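Local coordinates for protein arginine decarboxylase (Campylobacter jejuni subsp. jejuni, PDB 3NZP) that probably catalyses the pyridoxal-phosphate-dependent decarboxylation of arginine to agmatine, a step of polyamine biosynthesis, at residues Gly45-Ile59 against Phe324-Val336. Residues are numbered along the deposited sequence; the frame is centred on the assembly and turned at random.
With SO4 (sulfate ion), chain G.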
loop_
_atom_site.group_PDB
_atom_site.type_symbol
_atom_site.label_atom_id
_atom_site.label_comp_id
_atom_site.label_asym_id
_atom_site.label_seq_id
_atom_site.Cartn_x
_atom_site.Cartn_y
_atom_site.Cartn_z
ATOM N N GLY B 45 -8.971 -18.591 11.556
ATOM C CA GLY B 45 -8.184 -17.598 10.846
ATOM C C GLY B 45 -8.442 -16.198 11.370
ATOM O O GLY B 45 -9.239 -16.018 12.293
ATOM N N PRO B 46 -7.800 -15.174 10.789
ATOM C CA PRO B 46 -7.995 -13.800 11.249
ATOM C C PRO B 46 -9.375 -13.272 10.932
ATOM O O PRO B 46 -9.929 -13.564 9.870
ATOM C CB PRO B 46 -6.918 -13.040 10.497
ATOM C CG PRO B 46 -6.895 -13.746 9.182
ATOM C CD PRO B 46 -6.957 -15.207 9.581
ATOM N N LEU B 47 -9.949 -12.510 11.849
ATOM C CA LEU B 47 -11.254 -11.940 11.579
ATOM C C LEU B 47 -11.336 -10.476 11.940
ATOM O O LEU B 47 -10.746 -10.016 12.915
ATOM C CB LEU B 47 -12.373 -12.710 12.276
ATOM C CG LEU B 47 -12.131 -13.253 13.674
ATOM C CD1 LEU B 47 -13.458 -13.379 14.397
ATOM C CD2 LEU B 47 -11.439 -14.626 13.587
ATOM N N LEU B 48 -12.060 -9.738 11.107
ATOM C CA LEU B 48 -12.264 -8.322 11.316
ATOM C C LEU B 48 -13.668 -8.148 11.894
ATOM O O LEU B 48 -14.642 -8.580 11.286
ATOM C CB LEU B 48 -12.156 -7.579 9.997
ATOM C CG LEU B 48 -12.444 -6.081 10.120
ATOM C CD1 LEU B 48 -11.352 -5.447 10.958
ATOM C CD2 LEU B 48 -12.514 -5.428 8.741
ATOM N N LEU B 49 -13.771 -7.535 13.070
ATOM C CA LEU B 49 -15.074 -7.318 13.692
ATOM C C LEU B 49 -15.491 -5.860 13.589
ATOM O O LEU B 49 -14.674 -4.961 13.787
ATOM C CB LEU B 49 -15.048 -7.721 15.162
ATOM C CG LEU B 49 -14.664 -9.183 15.387
ATOM C CD1 LEU B 49 -14.725 -9.535 16.867
ATOM C CD2 LEU B 49 -15.615 -10.048 14.596
ATOM N N ARG B 50 -16.760 -5.631 13.260
ATOM C CA ARG B 50 -17.293 -4.281 13.158
ATOM C C ARG B 50 -18.346 -4.100 14.244
ATOM O O ARG B 50 -19.253 -4.930 14.398
ATOM C CB ARG B 50 -17.943 -4.042 11.797
ATOM C CG ARG B 50 -17.005 -3.964 10.628
ATOM C CD ARG B 50 -17.781 -3.587 9.362
ATOM N NE ARG B 50 -17.130 -4.076 8.142
ATOM C CZ ARG B 50 -15.938 -3.674 7.707
ATOM N NH1 ARG B 50 -15.251 -2.762 8.388
ATOM N NH2 ARG B 50 -15.433 -4.198 6.597
ATOM N N PHE B 51 -18.225 -3.010 14.990
ATOM C CA PHE B 51 -19.162 -2.704 16.061
ATOM C C PHE B 51 -19.942 -1.435 15.730
ATOM O O PHE B 51 -19.506 -0.321 16.042
ATOM C CB PHE B 51 -18.399 -2.529 17.372
ATOM C CG PHE B 51 -17.772 -3.792 17.873
ATOM C CD1 PHE B 51 -18.544 -4.757 18.514
ATOM C CD2 PHE B 51 -16.406 -4.017 17.710
ATOM C CE1 PHE B 51 -17.972 -5.924 18.990
ATOM C CE2 PHE B 51 -15.816 -5.186 18.180
ATOM C CZ PHE B 51 -16.603 -6.144 18.827
ATOM N N PRO B 52 -21.111 -1.586 15.095
ATOM C CA PRO B 52 -21.940 -0.443 14.726
ATOM C C PRO B 52 -22.119 0.539 15.877
ATOM O O PRO B 52 -22.112 1.750 15.669
ATOM C CB PRO B 52 -23.257 -1.086 14.317
ATOM C CG PRO B 52 -22.836 -2.406 13.797
ATOM C CD PRO B 52 -21.808 -2.843 14.798
ATOM N N HIS B 53 -22.274 0.027 17.092
ATOM C CA HIS B 53 -22.450 0.901 18.242
ATOM C C HIS B 53 -21.359 1.967 18.337
ATOM O O HIS B 53 -21.643 3.135 18.607
ATOM C CB HIS B 53 -22.487 0.083 19.540
ATOM C CG HIS B 53 -22.325 0.914 20.775
ATOM N ND1 HIS B 53 -21.165 0.918 21.522
ATOM C CD2 HIS B 53 -23.159 1.802 21.369
ATOM C CE1 HIS B 53 -21.292 1.770 22.524
ATOM N NE2 HIS B 53 -22.492 2.319 22.454
ATOM N N LEU B 54 -20.114 1.562 18.120
ATOM C CA LEU B 54 -18.995 2.492 18.176
ATOM C C LEU B 54 -19.197 3.603 17.152
ATOM O O LEU B 54 -18.907 4.772 17.415
ATOM C CB LEU B 54 -17.683 1.752 17.907
ATOM C CG LEU B 54 -16.881 1.318 19.141
ATOM C CD1 LEU B 54 -17.818 0.884 20.226
ATOM C CD2 LEU B 54 -15.928 0.183 18.771
ATOM N N ILE B 55 -19.715 3.230 15.987
ATOM C CA ILE B 55 -19.962 4.193 14.928
ATOM C C ILE B 55 -20.943 5.233 15.426
ATOM O O ILE B 55 -20.756 6.434 15.213
ATOM C CB ILE B 55 -20.524 3.508 13.673
ATOM C CG1 ILE B 55 -19.590 2.390 13.238
ATOM C CG2 ILE B 55 -20.608 4.498 12.523
ATOM C CD1 ILE B 55 -20.054 1.683 12.023
ATOM N N GLN B 56 -21.991 4.768 16.096
ATOM C CA GLN B 56 -22.999 5.664 16.652
ATOM C C GLN B 56 -22.337 6.589 17.677
ATOM O O GLN B 56 -22.436 7.812 17.576
ATOM C CB GLN B 56 -24.108 4.845 17.305
ATOM C CG GLN B 56 -25.169 5.650 18.019
ATOM C CD GLN B 56 -26.217 4.745 18.628
ATOM O OE1 GLN B 56 -27.154 4.316 17.948
ATOM N NE2 GLN B 56 -26.050 4.420 19.911
ATOM N N LYS B 57 -21.662 6.006 18.661
ATOM C CA LYS B 57 -20.977 6.801 19.658
ATOM C C LYS B 57 -20.210 7.926 18.988
ATOM O O LYS B 57 -20.291 9.080 19.397
ATOM C CB LYS B 57 -19.997 5.942 20.431
ATOM C CG LYS B 57 -20.464 5.545 21.796
ATOM C CD LYS B 57 -20.218 6.658 22.785
ATOM C CE LYS B 57 -20.073 6.090 24.193
ATOM N NZ LYS B 57 -18.925 5.124 24.324
ATOM N N GLN B 58 -19.467 7.593 17.945
ATOM C CA GLN B 58 -18.682 8.601 17.256
ATOM C C GLN B 58 -19.480 9.716 16.630
ATOM O O GLN B 58 -19.092 10.877 16.717
ATOM C CB GLN B 58 -17.803 7.941 16.209
ATOM C CG GLN B 58 -16.641 7.240 16.858
ATOM C CD GLN B 58 -15.731 8.219 17.546
ATOM O OE1 GLN B 58 -15.034 8.977 16.890
ATOM N NE2 GLN B 58 -15.741 8.224 18.875
ATOM N N ILE B 59 -20.587 9.365 15.990
ATOM C CA ILE B 59 -21.436 10.353 15.352
ATOM C C ILE B 59 -21.996 11.310 16.389
ATOM O O ILE B 59 -21.889 12.522 16.237
ATOM C CB ILE B 59 -22.602 9.688 14.619
ATOM C CG1 ILE B 59 -22.071 8.819 13.488
ATOM C CG2 ILE B 59 -23.545 10.745 14.062
ATOM C CD1 ILE B 59 -23.146 8.030 12.796
ATOM N N PHE B 324 -11.956 10.088 11.937
ATOM C CA PHE B 324 -12.467 10.172 13.295
ATOM C C PHE B 324 -13.664 9.267 13.567
ATOM O O PHE B 324 -13.695 8.518 14.558
ATOM C CB PHE B 324 -12.850 11.615 13.600
ATOM C CG PHE B 324 -13.212 11.846 15.021
ATOM C CD1 PHE B 324 -12.230 12.126 15.960
ATOM C CD2 PHE B 324 -14.537 11.748 15.432
ATOM C CE1 PHE B 324 -12.555 12.303 17.301
ATOM C CE2 PHE B 324 -14.878 11.921 16.764
ATOM C CZ PHE B 324 -13.884 12.198 17.706
ATOM N N VAL B 325 -14.648 9.322 12.681
ATOM C CA VAL B 325 -15.864 8.537 12.853
ATOM C C VAL B 325 -15.726 7.061 12.474
ATOM O O VAL B 325 -16.458 6.205 12.985
ATOM C CB VAL B 325 -17.025 9.205 12.059
ATOM C CG1 VAL B 325 -16.806 9.059 10.583
ATOM C CG2 VAL B 325 -18.340 8.621 12.472
ATOM N N ALA B 326 -14.760 6.745 11.622
ATOM C CA ALA B 326 -14.602 5.361 11.202
ATOM C C ALA B 326 -13.499 4.538 11.878
ATOM O O ALA B 326 -13.573 3.312 11.922
ATOM C CB ALA B 326 -14.436 5.314 9.703
ATOM N N ALA B 327 -12.497 5.207 12.429
ATOM C CA ALA B 327 -11.381 4.514 13.052
ATOM C C ALA B 327 -11.660 3.363 14.037
ATOM O O ALA B 327 -11.312 2.228 13.751
ATOM C CB ALA B 327 -10.464 5.532 13.702
ATOM N N ASN B 328 -12.278 3.642 15.181
ATOM C CA ASN B 328 -12.524 2.611 16.200
ATOM C C ASN B 328 -13.610 1.573 15.960
ATOM O O ASN B 328 -13.722 0.616 16.717
ATOM C CB ASN B 328 -12.835 3.263 17.557
ATOM C CG ASN B 328 -14.241 3.862 17.616
ATOM O OD1 ASN B 328 -14.765 4.149 18.693
ATOM N ND2 ASN B 328 -14.852 4.057 16.451
ATOM N N HIS B 329 -14.421 1.744 14.932
ATOM C CA HIS B 329 -15.503 0.797 14.721
ATOM C C HIS B 329 -15.056 -0.637 14.438
ATOM O O HIS B 329 -15.806 -1.583 14.691
ATOM C CB HIS B 329 -16.413 1.277 13.595
ATOM C CG HIS B 329 -16.081 0.698 12.256
ATOM N ND1 HIS B 329 -15.198 1.291 11.377
ATOM C CD2 HIS B 329 -16.509 -0.436 11.650
ATOM C CE1 HIS B 329 -15.099 0.547 10.289
ATOM N NE2 HIS B 329 -15.883 -0.506 10.429
ATOM N N ALA B 330 -13.837 -0.802 13.927
ATOM C CA ALA B 330 -13.320 -2.121 13.567
ATOM C C ALA B 330 -12.105 -2.605 14.335
ATOM O O ALA B 330 -11.132 -1.871 14.539
ATOM C CB ALA B 330 -13.006 -2.143 12.089
ATOM N N VAL B 331 -12.152 -3.869 14.733
ATOM C CA VAL B 331 -11.046 -4.474 15.458
ATOM C C VAL B 331 -10.585 -5.682 14.667
ATOM O O VAL B 331 -11.409 -6.486 14.225
ATOM C CB VAL B 331 -11.476 -4.932 16.856
ATOM C CG1 VAL B 331 -10.274 -5.485 17.595
ATOM C CG2 VAL B 331 -12.096 -3.774 17.625
ATOM N N LEU B 332 -9.274 -5.800 14.479
ATOM C CA LEU B 332 -8.715 -6.928 13.744
ATOM C C LEU B 332 -8.131 -7.926 14.733
ATOM O O LEU B 332 -7.081 -7.680 15.314
ATOM C CB LEU B 332 -7.620 -6.438 12.790
ATOM C CG LEU B 332 -7.109 -7.416 11.720
ATOM C CD1 LEU B 332 -6.112 -8.380 12.306
ATOM C CD2 LEU B 332 -8.297 -8.151 11.121
ATOM N N ILE B 333 -8.823 -9.040 14.941
ATOM C CA ILE B 333 -8.356 -10.076 15.863
ATOM C C ILE B 333 -7.607 -11.158 15.097
ATOM O O ILE B 333 -8.077 -11.632 14.056
ATOM C CB ILE B 333 -9.528 -10.762 16.595
ATOM C CG1 ILE B 333 -10.170 -9.796 17.582
ATOM C CG2 ILE B 333 -9.052 -12.030 17.274
ATOM C CD1 ILE B 333 -11.226 -8.927 16.956
ATOM N N ALA B 334 -6.449 -11.556 15.613
ATOM C CA ALA B 334 -5.645 -12.598 14.973
ATOM C C ALA B 334 -4.997 -13.486 16.025
ATOM O O ALA B 334 -4.324 -12.999 16.927
ATOM C CB ALA B 334 -4.582 -11.966 14.100
ATOM N N PRO B 335 -5.203 -14.810 15.932
ATOM C CA PRO B 335 -4.626 -15.757 16.892
ATOM C C PRO B 335 -3.114 -15.942 16.712
ATOM O O PRO B 335 -2.603 -15.896 15.594
ATOM C CB PRO B 335 -5.412 -17.038 16.614
ATOM C CG PRO B 335 -5.654 -16.969 15.158
ATOM C CD PRO B 335 -6.049 -15.517 14.949
ATOM N N VAL B 336 -2.400 -16.150 17.814
ATOM C CA VAL B 336 -0.959 -16.336 17.728
ATOM C C VAL B 336 -0.662 -17.763 17.299
ATOM O O VAL B 336 -0.942 -18.697 18.039
ATOM C CB VAL B 336 -0.254 -16.109 19.071
ATOM C CG1 VAL B 336 1.253 -16.093 18.854
ATOM C CG2 VAL B 336 -0.711 -14.809 19.697
HETATM S S SO4 G . -6.470 -20.921 13.166
HETATM O O1 SO4 G . -5.248 -20.912 14.003
HETATM O O2 SO4 G . -6.092 -21.004 11.741
HETATM O O3 SO4 G . -7.239 -19.682 13.381
HETATM O O4 SO4 G . -7.298 -22.087 13.535
#
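Strands L47-R50 and A330-V336 pair antiparallel, their axes 4.7 Å apart at closest and at 155° to each other, where the two crossings between the TIM-barrel domain and the beta-sheet domain of this class-II decarboxylase run side by side. L47 and I333, then L49 and V331, form hydrogen-bonded pairs; L49 N to V331 O spans 2.8 Å. F51, at the N-cap position of the helix that follows, extends the pairing through its N to H329 O, 2.8 Å. Beta-branched V331 and I333 suit the extended strand, and the leucines reach across it with longer apolar branches: L49 CD1 meets I333 CD1 at 3.6 Å on one face, while the edge of the F51 ring takes V331 CG2. On the other face L48, its CG anti to the backbone N (chi1 177°), lays CD1 against A330 CB, 3.9 Å away; the small alanine methyl also covers one face of the H329 ring. Strand 534-540 flanks L47-R50 on its other edge. Beyond the sheet, I55 CG1 lies 3.4 Å from H329 CB, and V325 CG2 touches both Q58 CB and I59 CG1, tying helix 52-72 to the short helix 323-326, which begins at cofactor-binding R323 just after G322. The R50 guanidinium is nearly coplanar with the H329 ring, planes 23° apart, and is also held by salt bridges to E521 and E535, which probably balance its buried charge. Histidine can bond at both ring nitrogens: ND1 of H329 donates to A326 O at 2.6 Å, fixing the ring's rotation, and its NE2 accepts R50 NH1 at 3.1 Å.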